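Long-range contacts in PhnB protein (Bacillus cereus, PDB 3OMS), which is of unproven function but belongs to the PhnB-like glyoxalase superfamily and is tentatively assigned as a 3-demethylubiquinone-9 3-methyltransferase: residues T12-F17 with E65-D70; M16-A21 with V73-T78; M25-S30 with N125-V130; S39-D44 with V54-F59. All blocks are in the same frame, centred on the assembly; numbering follows the deposited sequence. Where two conformers were deposited one is given.

Interaction 1: residues T12-F17 with E65-D70; sequences TTFLMF and EFMCID
Phe14 and Leu15 of strand 12-17 pair in parallel with Met67 and Cys68 of strand 65-70, the first and last strands of a βαβββ unit, the module of the glyoxalase superfamily. Backbone hydrogen bonds form a parallel ladder: Leu15 N gives to Met67 O at 2.8 Å, and Met67 N, Ile69 N and Phe17 N bond to Thr13 O, Leu15 O and Ile69 O.

Apolar contacts divide between the faces. On that of Phe14, Met16, Met67 and Ile69, the Phe14 ring has CG anti to the backbone N (chi1 -173°) and meets two neighbours obliquely on one side: CD1 meets Met67 CB at 3.7 Å and CZ meets Ile69 CG2 at 3.5 Å. Selenomethionine Met67 makes a Met-aromatic contact, its SE beside the ring edge. The other face turns to helix 21-29, with Cys68 CB at the Phe17 ring edge.

Strand 12-17 also pairs antiparallel with the second subunit. At the ladder's start, one water accepts from Thr13 N and donates to Glu65 O at 2.7 Å.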
loop_
_atom_site.group_PDB
_atom_site.type_symbol
_atom_site.label_atom_id
_atom_site.label_comp_id
_atom_site.label_asym_id
_atom_site.label_seq_id
_atom_site.Cartn_x
_atom_site.Cartn_y
_atom_site.Cartn_z
ATOM N N THR A 12 -0.684 0.230 8.725
ATOM C CA THR A 12 -1.887 -0.188 8.063
ATOM C C THR A 12 -1.973 0.430 6.679
ATOM O O THR A 12 -1.899 1.660 6.525
ATOM C CB THR A 12 -3.131 0.196 8.844
ATOM O OG1 THR A 12 -3.050 -0.405 10.118
ATOM C CG2 THR A 12 -4.359 -0.312 8.189
ATOM N N THR A 13 -2.117 -0.409 5.681
ATOM C CA THR A 13 -2.287 0.088 4.320
ATOM C C THR A 13 -3.690 0.715 4.152
ATOM O O THR A 13 -4.687 0.137 4.593
ATOM C CB THR A 13 -1.949 -1.074 3.303
ATOM O OG1 THR A 13 -0.578 -1.427 3.537
ATOM C CG2 THR A 13 -2.164 -0.580 1.866
ATOM N N PHE A 14 -3.746 1.922 3.548
ATOM C CA PHE A 14 -4.860 2.857 3.639
ATOM C C PHE A 14 -5.196 3.291 2.201
ATOM O O PHE A 14 -4.343 3.861 1.460
ATOM C CB PHE A 14 -4.448 4.062 4.458
ATOM C CG PHE A 14 -5.548 5.059 4.789
ATOM C CD1 PHE A 14 -5.945 5.248 6.113
ATOM C CD2 PHE A 14 -6.086 5.906 3.807
ATOM C CE1 PHE A 14 -6.895 6.183 6.450
ATOM C CE2 PHE A 14 -7.029 6.853 4.150
ATOM C CZ PHE A 14 -7.416 6.983 5.507
ATOM N N LEU A 15 -6.427 2.988 1.791
ATOM C CA LEU A 15 -6.874 3.254 0.439
ATOM C C LEU A 15 -7.880 4.415 0.402
ATOM O O LEU A 15 -8.894 4.413 1.111
ATOM C CB LEU A 15 -7.461 1.969 -0.171
ATOM C CG LEU A 15 -6.522 0.817 -0.567
ATOM C CD1 LEU A 15 -5.772 0.130 0.604
ATOM C CD2 LEU A 15 -7.340 -0.232 -1.353
HETATM N N MSE A 16 -7.591 5.423 -0.443
HETATM C CA MSE A 16 -8.455 6.533 -0.620
HETATM C C MSE A 16 -9.156 6.478 -1.989
HETATM O O MSE A 16 -8.507 6.641 -3.043
HETATM C CB MSE A 16 -7.654 7.827 -0.481
HETATM C CG MSE A 16 -8.487 9.088 -0.594
HETATM SE SE MSE A 16 -7.475 10.686 -0.102
HETATM C CE MSE A 16 -6.221 10.591 -1.531
ATOM N N PHE A 17 -10.473 6.280 -1.913
ATOM C CA PHE A 17 -11.393 6.213 -3.030
ATOM C C PHE A 17 -12.112 7.551 -3.158
ATOM O O PHE A 17 -11.941 8.449 -2.311
ATOM C CB PHE A 17 -12.413 5.052 -2.812
ATOM C CG PHE A 17 -11.811 3.699 -2.795
ATOM C CD1 PHE A 17 -11.663 2.977 -3.959
ATOM C CD2 PHE A 17 -11.430 3.091 -1.594
ATOM C CE1 PHE A 17 -11.107 1.671 -3.930
ATOM C CE2 PHE A 17 -10.877 1.843 -1.554
ATOM C CZ PHE A 17 -10.711 1.105 -2.754
ATOM N N GLU A 65 -5.515 -6.016 8.883
ATOM C CA GLU A 65 -6.361 -4.837 8.805
ATOM C C GLU A 65 -5.904 -3.931 7.679
ATOM O O GLU A 65 -4.692 -3.732 7.501
ATOM C CB GLU A 65 -6.380 -4.027 10.102
ATOM C CG GLU A 65 -7.200 -4.625 11.228
ATOM C CD GLU A 65 -7.002 -3.890 12.568
ATOM O OE1 GLU A 65 -6.673 -2.674 12.577
ATOM O OE2 GLU A 65 -7.156 -4.542 13.625
ATOM N N PHE A 66 -6.887 -3.412 6.957
ATOM C CA PHE A 66 -6.777 -2.354 5.954
ATOM C C PHE A 66 -7.755 -1.249 6.329
ATOM O O PHE A 66 -8.732 -1.492 7.037
ATOM C CB PHE A 66 -7.059 -2.907 4.570
ATOM C CG PHE A 66 -5.988 -3.846 4.102
ATOM C CD1 PHE A 66 -4.932 -3.371 3.283
ATOM C CD2 PHE A 66 -5.949 -5.149 4.548
ATOM C CE1 PHE A 66 -3.925 -4.198 2.913
ATOM C CE2 PHE A 66 -4.921 -6.003 4.166
ATOM C CZ PHE A 66 -3.899 -5.533 3.356
HETATM N N MSE A 67 -7.457 -0.018 5.913
HETATM C CA MSE A 67 -8.356 1.083 6.076
HETATM C C MSE A 67 -8.712 1.682 4.728
HETATM O O MSE A 67 -7.911 1.661 3.751
HETATM C CB MSE A 67 -7.718 2.120 6.982
HETATM C CG MSE A 67 -7.559 1.670 8.399
HETATM SE SE MSE A 67 -6.322 2.827 9.340
HETATM C CE MSE A 67 -7.466 4.322 9.597
ATOM N N CYS A 68 -9.916 2.256 4.646
ATOM C CA CYS A 68 -10.267 3.062 3.463
ATOM C C CYS A 68 -11.167 4.194 3.828
ATOM O O CYS A 68 -11.761 4.229 4.907
ATOM C CB CYS A 68 -10.883 2.183 2.347
ATOM S SG CYS A 68 -12.481 1.443 2.794
ATOM N N ILE A 69 -11.198 5.192 2.932
ATOM C CA ILE A 69 -12.125 6.284 2.994
ATOM C C ILE A 69 -12.636 6.611 1.589
ATOM O O ILE A 69 -12.000 6.225 0.611
ATOM C CB ILE A 69 -11.486 7.586 3.551
ATOM C CG1 ILE A 69 -10.468 8.175 2.544
ATOM C CG2 ILE A 69 -10.855 7.386 4.942
ATOM C CD1 ILE A 69 -9.812 9.470 2.979
ATOM N N ASP A 70 -13.743 7.377 1.521
ATOM C CA ASP A 70 -14.140 8.119 0.322
ATOM C C ASP A 70 -13.755 9.554 0.568
ATOM O O ASP A 70 -14.319 10.250 1.461
ATOM C CB ASP A 70 -15.646 8.022 0.056
ATOM C CG ASP A 70 -16.055 6.701 -0.515
ATOM O OD1 ASP A 70 -15.379 6.205 -1.427
ATOM O OD2 ASP A 70 -17.112 6.160 -0.098
HETATM O O HOH W 1 -5.078 -0.983 11.829
HETATM O O HOH W 2 -2.438 -3.209 6.110
#

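Interaction 2: residues M16-A21 with V73-T78; sequences MFEGKA and VNHNFT
Glu18 reaches out from the end of the strand to the loop 73-78 and binds it through both carboxylate oxygens. The direct polar bonds differ in strength: His75 N gives a nearly straight hydrogen bond to Glu18 OE2 at 2.8 Å, arriving on the syn side but 30° out of the carboxylate plane, whereas Asn74 ND2 makes only a weak bond to Glu18 OE1 at 3.4 Å. The extended side chain, with CD anti to CA (chi2 -178°), spans the separation between the two backbones.

Water forms a second layer of polar links. One molecule donates to both Glu18 OE1 and His75 O, and another donates to Met16 O and lies 2.9 Å from Thr78 OG1.

The apolar part is carried by selenomethionine Met16, which crosses His75 and Phe77 at about a right angle. Its CE comes to the edge of the Phe77 ring, 3.4 Å from CE1, while SE lies obliquely to the imidazole, 4.7 Å from its centroid.

The contact holds the loop between strands 64-70 and 83-89 against the end of strand 11-17, just before helix 21-29; beside it, Trp123 of the second subunit packs on Met16.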
loop_
_atom_site.group_PDB
_atom_site.type_symbol
_atom_site.label_atom_id
_atom_site.label_comp_id
_atom_site.label_asym_id
_atom_site.label_seq_id
_atom_site.Cartn_x
_atom_site.Cartn_y
_atom_site.Cartn_z
HETATM N N MSE A 16 -7.591 5.423 -0.443
HETATM C CA MSE A 16 -8.455 6.533 -0.620
HETATM C C MSE A 16 -9.156 6.478 -1.989
HETATM O O MSE A 16 -8.507 6.641 -3.043
HETATM C CB MSE A 16 -7.654 7.827 -0.481
HETATM C CG MSE A 16 -8.487 9.088 -0.594
HETATM SE SE MSE A 16 -7.475 10.686 -0.102
HETATM C CE MSE A 16 -6.221 10.591 -1.531
ATOM N N PHE A 17 -10.473 6.280 -1.913
ATOM C CA PHE A 17 -11.393 6.213 -3.030
ATOM C C PHE A 17 -12.112 7.551 -3.158
ATOM O O PHE A 17 -11.941 8.449 -2.311
ATOM C CB PHE A 17 -12.413 5.052 -2.812
ATOM C CG PHE A 17 -11.811 3.699 -2.795
ATOM C CD1 PHE A 17 -11.663 2.977 -3.959
ATOM C CD2 PHE A 17 -11.430 3.091 -1.594
ATOM C CE1 PHE A 17 -11.107 1.671 -3.930
ATOM C CE2 PHE A 17 -10.877 1.843 -1.554
ATOM C CZ PHE A 17 -10.711 1.105 -2.754
ATOM N N GLU A 18 -12.887 7.733 -4.242
ATOM C CA GLU A 18 -13.744 8.924 -4.386
ATOM C C GLU A 18 -15.222 8.554 -4.606
ATOM O O GLU A 18 -15.892 9.103 -5.492
ATOM C CB GLU A 18 -13.227 9.857 -5.520
ATOM C CG GLU A 18 -11.837 10.434 -5.179
ATOM C CD GLU A 18 -11.268 11.392 -6.201
ATOM O OE1 GLU A 18 -11.885 11.609 -7.275
ATOM O OE2 GLU A 18 -10.193 11.950 -5.876
ATOM N N GLY A 19 -15.733 7.641 -3.788
ATOM C CA GLY A 19 -17.142 7.248 -3.877
ATOM C C GLY A 19 -17.371 5.760 -3.922
ATOM O O GLY A 19 -18.487 5.331 -3.747
ATOM N N LYS A 20 -16.335 4.977 -4.141
ATOM C CA LYS A 20 -16.469 3.529 -4.286
ATOM C C LYS A 20 -15.922 2.689 -3.101
ATOM O O LYS A 20 -15.826 1.463 -3.231
ATOM C CB LYS A 20 -15.780 3.093 -5.584
ATOM C CG LYS A 20 -16.297 3.840 -6.857
ATOM C CD LYS A 20 -17.318 3.049 -7.548
ATOM C CE LYS A 20 -17.838 3.789 -8.839
ATOM N NZ LYS A 20 -19.292 3.593 -8.946
ATOM N N ALA A 21 -15.575 3.327 -1.977
ATOM C CA ALA A 21 -14.897 2.618 -0.877
ATOM C C ALA A 21 -15.729 1.409 -0.427
ATOM O O ALA A 21 -15.220 0.303 -0.252
ATOM C CB ALA A 21 -14.626 3.546 0.325
ATOM N N VAL A 73 -12.796 15.401 -1.165
ATOM C CA VAL A 73 -12.177 16.301 -2.137
ATOM C C VAL A 73 -11.839 15.481 -3.361
ATOM O O VAL A 73 -11.324 14.373 -3.222
ATOM C CB VAL A 73 -10.842 16.837 -1.577
ATOM C CG1 VAL A 73 -10.024 17.561 -2.679
ATOM C CG2 VAL A 73 -11.088 17.723 -0.362
ATOM N N ASN A 74 -12.082 16.017 -4.551
ATOM C CA ASN A 74 -11.631 15.359 -5.776
ATOM C C ASN A 74 -10.161 15.667 -5.981
ATOM O O ASN A 74 -9.771 16.829 -5.979
ATOM C CB ASN A 74 -12.397 15.866 -6.995
ATOM C CG ASN A 74 -13.859 15.445 -6.990
ATOM O OD1 ASN A 74 -14.732 16.309 -7.045
ATOM N ND2 ASN A 74 -14.132 14.122 -6.904
ATOM N N HIS A 75 -9.349 14.633 -6.176
ATOM C CA HIS A 75 -7.906 14.821 -6.370
ATOM C C HIS A 75 -7.508 14.634 -7.821
ATOM O O HIS A 75 -8.259 14.030 -8.606
ATOM C CB HIS A 75 -7.161 13.845 -5.436
ATOM C CG HIS A 75 -7.283 14.216 -3.998
ATOM N ND1 HIS A 75 -8.050 13.507 -3.100
ATOM C CD2 HIS A 75 -6.768 15.257 -3.308
ATOM C CE1 HIS A 75 -7.977 14.079 -1.913
ATOM N NE2 HIS A 75 -7.212 15.145 -2.012
ATOM N N ASN A 76 -6.350 15.168 -8.206
ATOM C CA ASN A 76 -5.865 14.982 -9.572
ATOM C C ASN A 76 -5.053 13.680 -9.766
ATOM O O ASN A 76 -4.498 13.432 -10.829
ATOM C CB ASN A 76 -5.117 16.253 -10.083
ATOM C CG ASN A 76 -3.718 16.442 -9.448
ATOM O OD1 ASN A 76 -3.179 15.553 -8.737
ATOM N ND2 ASN A 76 -3.103 17.578 -9.762
ATOM N N PHE A 77 -5.059 12.805 -8.761
ATOM C CA PHE A 77 -4.362 11.513 -8.838
ATOM C C PHE A 77 -5.298 10.415 -8.417
ATOM O O PHE A 77 -6.361 10.663 -7.800
ATOM C CB PHE A 77 -3.142 11.532 -7.886
ATOM C CG PHE A 77 -3.498 11.869 -6.459
ATOM C CD1 PHE A 77 -4.008 10.909 -5.608
ATOM C CD2 PHE A 77 -3.313 13.146 -5.974
ATOM C CE1 PHE A 77 -4.354 11.247 -4.305
ATOM C CE2 PHE A 77 -3.640 13.476 -4.661
ATOM C CZ PHE A 77 -4.157 12.541 -3.840
ATOM N N THR A 78 -4.886 9.173 -8.669
ATOM C CA THR A 78 -5.559 8.021 -8.079
ATOM C C THR A 78 -4.507 6.940 -7.871
ATOM O O THR A 78 -3.312 7.246 -7.827
ATOM C CB THR A 78 -6.769 7.524 -8.961
ATOM O OG1 THR A 78 -7.486 6.457 -8.305
ATOM C CG2 THR A 78 -6.283 7.089 -10.360
HETATM O O HOH W 3 -8.572 7.161 -5.740
HETATM O O HOH W 4 -11.027 13.434 -8.765
HETATM O O HOH W 5 -9.107 11.291 -3.801
HETATM O O HOH W 6 -7.733 9.771 -5.683
#

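Interaction 3: residues M25-S30 with N125-V130; sequences MNFYTS and NDKYGV
Tyr28 points its hydroxyl from the helix into the loop 125-130, where OH donates to Asp126 OD2 at 2.6 Å. The two side chains cross at about a right angle, yet their flat groups are only 19° apart; OD2 lies at the edge of the phenol, near its plane, and accepts on its syn lone pair. The same oxygen also accepts from Trp132 NE1. The Tyr28 and Val130 side chains meet at a slant, with Val130 CG2 3.4 Å from Tyr28 OH.

One helical position earlier, Phe27 has CG anti to the backbone N (chi1 177°) and meets Lys127 tip to tip. The ammonium NZ stands over one face of the ring, 3.6 Å from its centroid and 21° off the normal, in a cation-pi contact. Lys127 bends at chi3 and chi4, and its CG lies over one face of the Tyr128 ring, toward the rim. Phe27 CD2 comes to the edge of that tyrosine, 3.9 Å from CE2, while Tyr128 OH bonds to Glu23.

The carboxylate also organises its own loop. Asp126 OD1 accepts from Tyr128 N at 2.8 Å and from Val130 N at 3.0 Å, the two donors reaching it from opposite faces of the carboxylate plane. The bond to Tyr128 N defines an Asx turn, set within the type I beta turn Asp126-Gly129 that links two antiparallel strands of the second βαβββ module.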
loop_
_atom_site.group_PDB
_atom_site.type_symbol
_atom_site.label_atom_id
_atom_site.label_comp_id
_atom_site.label_asym_id
_atom_site.label_seq_id
_atom_site.Cartn_x
_atom_site.Cartn_y
_atom_site.Cartn_z
HETATM N N MSE A 25 -14.647 -2.412 -0.715
HETATM C CA MSE A 25 -14.462 -3.230 0.463
HETATM C C MSE A 25 -15.308 -4.488 0.467
HETATM O O MSE A 25 -14.839 -5.580 0.797
HETATM C CB MSE A 25 -14.816 -2.388 1.702
HETATM C CG MSE A 25 -14.464 -2.928 2.976
HETATM SE SE MSE A 25 -14.470 -1.366 4.258
HETATM C CE MSE A 25 -16.341 -0.801 3.956
ATOM N N ASN A 26 -16.580 -4.341 0.119
ATOM C CA ASN A 26 -17.442 -5.513 0.003
ATOM C C ASN A 26 -16.889 -6.516 -1.018
ATOM O O ASN A 26 -16.919 -7.737 -0.795
ATOM C CB ASN A 26 -18.904 -5.088 -0.279
ATOM C CG ASN A 26 -19.629 -4.647 1.016
ATOM O OD1 ASN A 26 -19.940 -5.459 1.848
ATOM N ND2 ASN A 26 -19.850 -3.386 1.175
ATOM N N PHE A 27 -16.342 -6.002 -2.114
ATOM C CA PHE A 27 -15.729 -6.852 -3.148
ATOM C C PHE A 27 -14.506 -7.545 -2.616
ATOM O O PHE A 27 -14.416 -8.777 -2.692
ATOM C CB PHE A 27 -15.383 -5.997 -4.370
ATOM C CG PHE A 27 -14.672 -6.748 -5.471
ATOM C CD1 PHE A 27 -15.211 -7.904 -6.012
ATOM C CD2 PHE A 27 -13.499 -6.239 -6.009
ATOM C CE1 PHE A 27 -14.573 -8.568 -7.079
ATOM C CE2 PHE A 27 -12.864 -6.873 -7.062
ATOM C CZ PHE A 27 -13.386 -8.030 -7.593
ATOM N N TYR A 28 -13.596 -6.791 -1.991
ATOM C CA TYR A 28 -12.312 -7.376 -1.544
ATOM C C TYR A 28 -12.504 -8.425 -0.458
ATOM O O TYR A 28 -11.883 -9.483 -0.473
ATOM C CB TYR A 28 -11.364 -6.298 -1.026
ATOM C CG TYR A 28 -10.953 -5.281 -2.072
ATOM C CD1 TYR A 28 -10.923 -5.594 -3.458
ATOM C CD2 TYR A 28 -10.556 -4.019 -1.689
ATOM C CE1 TYR A 28 -10.532 -4.642 -4.367
ATOM C CE2 TYR A 28 -10.209 -3.077 -2.571
ATOM C CZ TYR A 28 -10.181 -3.376 -3.923
ATOM O OH TYR A 28 -9.756 -2.377 -4.750
ATOM N N THR A 29 -13.384 -8.145 0.488
ATOM C CA THR A 29 -13.574 -9.071 1.578
ATOM C C THR A 29 -14.247 -10.375 1.098
ATOM O O THR A 29 -14.220 -11.361 1.806
ATOM C CB THR A 29 -14.375 -8.483 2.740
ATOM O OG1 THR A 29 -15.617 -8.011 2.258
ATOM C CG2 THR A 29 -13.641 -7.335 3.427
ATOM N N SER A 30 -14.825 -10.391 -0.098
ATOM C CA SER A 30 -15.376 -11.638 -0.667
ATOM C C SER A 30 -14.340 -12.574 -1.325
ATOM O O SER A 30 -14.669 -13.733 -1.667
ATOM C CB SER A 30 -16.449 -11.296 -1.705
ATOM O OG SER A 30 -15.878 -10.954 -2.982
ATOM N N ASN A 125 -4.512 -4.216 -12.634
ATOM C CA ASN A 125 -5.262 -3.213 -11.877
ATOM C C ASN A 125 -6.698 -3.593 -11.843
ATOM O O ASN A 125 -7.250 -3.995 -12.860
ATOM C CB ASN A 125 -5.149 -1.833 -12.536
ATOM C CG ASN A 125 -3.721 -1.306 -12.611
ATOM O OD1 ASN A 125 -3.376 -0.613 -13.588
ATOM N ND2 ASN A 125 -2.929 -1.517 -11.590
ATOM N N ASP A 126 -7.332 -3.540 -10.681
ATOM C CA ASP A 126 -8.738 -3.909 -10.629
ATOM C C ASP A 126 -9.623 -2.760 -11.163
ATOM O O ASP A 126 -9.137 -1.695 -11.603
ATOM C CB ASP A 126 -9.105 -4.401 -9.223
ATOM C CG ASP A 126 -9.094 -3.291 -8.191
ATOM O OD1 ASP A 126 -9.126 -2.107 -8.632
ATOM O OD2 ASP A 126 -9.101 -3.630 -6.974
ATOM N N LYS A 127 -10.920 -2.983 -11.164
ATOM C CA LYS A 127 -11.868 -2.021 -11.712
ATOM C C LYS A 127 -11.808 -0.665 -10.999
ATOM O O LYS A 127 -12.353 0.315 -11.493
ATOM C CB LYS A 127 -13.301 -2.563 -11.669
ATOM C CG LYS A 127 -13.935 -2.740 -10.283
ATOM C CD LYS A 127 -15.361 -3.263 -10.358
ATOM C CE LYS A 127 -15.442 -4.769 -10.679
ATOM N NZ LYS A 127 -14.956 -5.771 -9.670
ATOM N N TYR A 128 -11.254 -0.639 -9.788
ATOM C CA TYR A 128 -11.119 0.610 -9.041
ATOM C C TYR A 128 -9.792 1.287 -9.285
ATOM O O TYR A 128 -9.556 2.377 -8.768
ATOM C CB TYR A 128 -11.344 0.336 -7.525
ATOM C CG TYR A 128 -12.639 -0.385 -7.240
ATOM C CD1 TYR A 128 -13.857 0.276 -7.348
ATOM C CD2 TYR A 128 -12.660 -1.746 -6.930
ATOM C CE1 TYR A 128 -15.052 -0.380 -7.142
ATOM C CE2 TYR A 128 -13.819 -2.382 -6.725
ATOM C CZ TYR A 128 -15.023 -1.708 -6.830
ATOM O OH TYR A 128 -16.208 -2.381 -6.637
ATOM N N GLY A 129 -8.882 0.620 -9.998
ATOM C CA GLY A 129 -7.565 1.118 -10.250
ATOM C C GLY A 129 -6.487 0.631 -9.286
ATOM O O GLY A 129 -5.297 0.950 -9.478
ATOM N N VAL A 130 -6.873 -0.168 -8.300
ATOM C CA VAL A 130 -5.946 -0.708 -7.305
ATOM C C VAL A 130 -5.114 -1.839 -7.913
ATOM O O VAL A 130 -5.671 -2.712 -8.613
ATOM C CB VAL A 130 -6.666 -1.241 -6.053
ATOM C CG1 VAL A 130 -5.635 -1.964 -5.081
ATOM C CG2 VAL A 130 -7.359 -0.087 -5.351
#

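Interaction 4: residues S39-D44 with V54-F59; sequences SISRYD and VIHATF
Ile55 N bonds to Ser41 O at 2.8 Å, the shortest backbone bond of this hairpin. Next to it, Ser41 N gives to His56 O at 2.9 Å, with an N-H···O angle of 174°. Ile55 and His56 thus both face Ser41, a classic beta bulge that shifts the antiparallel register by one residue.

Beyond the bulge, Ile55 CG1 sits over the centre of the Tyr43 ring, 3.5 Å from the centroid and 3° off its normal, a CH-pi contact. A chi1 of -56° sets this CG1 anti to the carbonyl carbon, where it meets the ring. On the face carrying Ile40 and Ala57, their CB atoms meet at 4.1 Å.

That face packs on helix 21-29 through Met25, and Arg42 forms a salt bridge to Glu22 of the helix. Strand 37-42 forms one margin of the sheet within the chain, while strand 54-61 lies between it and strand 64-70.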
loop_
_atom_site.group_PDB
_atom_site.type_symbol
_atom_site.label_atom_id
_atom_site.label_comp_id
_atom_site.label_asym_id
_atom_site.label_seq_id
_atom_site.Cartn_x
_atom_site.Cartn_y
_atom_site.Cartn_z
ATOM N N SER A 39 -15.530 -2.028 10.796
ATOM C CA SER A 39 -16.223 -0.792 11.170
ATOM C C SER A 39 -16.423 0.066 9.949
ATOM O O SER A 39 -15.593 0.044 9.020
ATOM C CB SER A 39 -15.444 -0.007 12.228
ATOM O OG SER A 39 -14.143 0.360 11.799
ATOM N N ILE A 40 -17.505 0.833 9.930
ATOM C CA ILE A 40 -17.748 1.734 8.783
ATOM C C ILE A 40 -18.584 2.900 9.256
ATOM O O ILE A 40 -19.606 2.695 9.939
ATOM C CB ILE A 40 -18.452 0.988 7.606
ATOM C CG1 ILE A 40 -18.801 1.959 6.452
ATOM C CG2 ILE A 40 -19.743 0.269 8.112
ATOM C CD1 ILE A 40 -19.139 1.276 5.124
ATOM N N SER A 41 -18.136 4.127 8.982
ATOM C CA SER A 41 -18.981 5.308 9.209
ATOM C C SER A 41 -19.152 6.042 7.883
ATOM O O SER A 41 -18.230 6.078 7.057
ATOM C CB SER A 41 -18.392 6.234 10.271
ATOM O OG SER A 41 -17.026 6.451 10.003
ATOM N N ARG A 42 -20.362 6.573 7.673
ATOM C CA ARG A 42 -20.784 7.181 6.412
ATOM C C ARG A 42 -21.278 8.592 6.646
ATOM O O ARG A 42 -21.878 8.871 7.681
ATOM C CB ARG A 42 -21.941 6.391 5.821
ATOM C CG ARG A 42 -21.639 4.935 5.586
ATOM C CD ARG A 42 -22.777 4.264 4.849
ATOM N NE ARG A 42 -22.568 2.823 4.732
ATOM C CZ ARG A 42 -22.922 1.928 5.661
ATOM N NH1 ARG A 42 -23.465 2.323 6.800
ATOM N NH2 ARG A 42 -22.712 0.623 5.456
ATOM N N TYR A 43 -21.055 9.462 5.663
ATOM C CA TYR A 43 -21.425 10.853 5.769
ATOM C C TYR A 43 -22.935 10.956 5.795
ATOM O O TYR A 43 -23.614 10.318 4.975
ATOM C CB TYR A 43 -20.865 11.665 4.587
ATOM C CG TYR A 43 -19.386 11.943 4.717
ATOM C CD1 TYR A 43 -18.914 12.889 5.640
ATOM C CD2 TYR A 43 -18.466 11.222 3.976
ATOM C CE1 TYR A 43 -17.577 13.150 5.760
ATOM C CE2 TYR A 43 -17.111 11.459 4.093
ATOM C CZ TYR A 43 -16.677 12.425 4.982
ATOM O OH TYR A 43 -15.333 12.640 5.096
ATOM N N ASP A 44 -23.445 11.738 6.732
ATOM C CA ASP A 44 -24.877 12.093 6.727
ATOM C C ASP A 44 -25.142 13.258 5.762
ATOM O O ASP A 44 -24.285 13.593 4.940
ATOM C CB ASP A 44 -25.358 12.421 8.150
ATOM C CG ASP A 44 -24.766 13.707 8.685
ATOM O OD1 ASP A 44 -24.616 13.793 9.913
ATOM O OD2 ASP A 44 -24.418 14.609 7.878
ATOM N N VAL A 54 -18.151 6.849 2.471
ATOM C CA VAL A 54 -17.400 6.432 3.667
ATOM C C VAL A 54 -16.540 7.560 4.260
ATOM O O VAL A 54 -15.606 8.089 3.615
ATOM C CB VAL A 54 -16.538 5.209 3.358
ATOM C CG1 VAL A 54 -15.594 4.811 4.548
ATOM C CG2 VAL A 54 -17.437 4.017 2.957
ATOM N N ILE A 55 -16.837 7.913 5.502
ATOM C CA ILE A 55 -15.960 8.752 6.287
ATOM C C ILE A 55 -14.659 8.001 6.594
ATOM O O ILE A 55 -13.551 8.471 6.305
ATOM C CB ILE A 55 -16.591 9.162 7.638
ATOM C CG1 ILE A 55 -17.944 9.871 7.466
ATOM C CG2 ILE A 55 -15.650 10.084 8.410
ATOM C CD1 ILE A 55 -18.634 10.197 8.851
ATOM N N HIS A 56 -14.812 6.831 7.211
ATOM C CA HIS A 56 -13.696 5.939 7.484
ATOM C C HIS A 56 -14.260 4.534 7.617
ATOM O O HIS A 56 -15.384 4.377 8.100
ATOM C CB HIS A 56 -12.920 6.374 8.742
ATOM C CG HIS A 56 -13.733 6.401 10.004
ATOM N ND1 HIS A 56 -14.008 5.265 10.738
ATOM C CD2 HIS A 56 -14.300 7.430 10.679
ATOM C CE1 HIS A 56 -14.726 5.592 11.800
ATOM N NE2 HIS A 56 -14.916 6.900 11.788
ATOM N N ALA A 57 -13.487 3.549 7.179
ATOM C CA ALA A 57 -13.828 2.134 7.362
ATOM C C ALA A 57 -12.562 1.313 7.559
ATOM O O ALA A 57 -11.500 1.623 6.967
ATOM C CB ALA A 57 -14.640 1.604 6.158
ATOM N N THR A 58 -12.677 0.271 8.393
ATOM C CA THR A 58 -11.608 -0.702 8.643
ATOM C C THR A 58 -12.135 -2.050 8.257
ATOM O O THR A 58 -13.273 -2.388 8.552
ATOM C CB THR A 58 -11.177 -0.726 10.101
ATOM O OG1 THR A 58 -10.629 0.549 10.438
ATOM C CG2 THR A 58 -10.165 -1.887 10.425
ATOM N N PHE A 59 -11.312 -2.826 7.551
ATOM C CA PHE A 59 -11.677 -4.188 7.172
ATOM C C PHE A 59 -10.470 -5.057 7.223
ATOM O O PHE A 59 -9.334 -4.554 7.194
ATOM C CB PHE A 59 -12.292 -4.235 5.777
ATOM C CG PHE A 59 -11.406 -3.742 4.677
ATOM C CD1 PHE A 59 -10.872 -4.637 3.719
ATOM C CD2 PHE A 59 -11.190 -2.362 4.493
ATOM C CE1 PHE A 59 -10.101 -4.168 2.651
ATOM C CE2 PHE A 59 -10.378 -1.908 3.430
ATOM C CZ PHE A 59 -9.841 -2.816 2.511
HETATM O O HOH W 7 -13.774 2.736 10.838
HETATM O O HOH W 8 -13.739 10.462 4.228
#

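Overall arrangement
From the N terminus, strand 11-17 opens two loops: interaction 1 closes one by pairing it with strand 64-70, and interaction 2 closes a slightly longer one at the loop 73-78. Just after this strand, helix 21-29 starts interaction 3, whose partner 125-130 lies almost at the chain's end, so this contact crosses both. The hairpin of interaction 4 falls wholly within all three loops. Interactions 1 and 4 build one four-stranded sheet, and Asp70 OD2 bonds Val54 N between them; Asp70 OD1 reaches Gly19 and Ala21 of interaction 2. Met25 rests on the hairpin, while interaction 3 ties the helix to the second sheet.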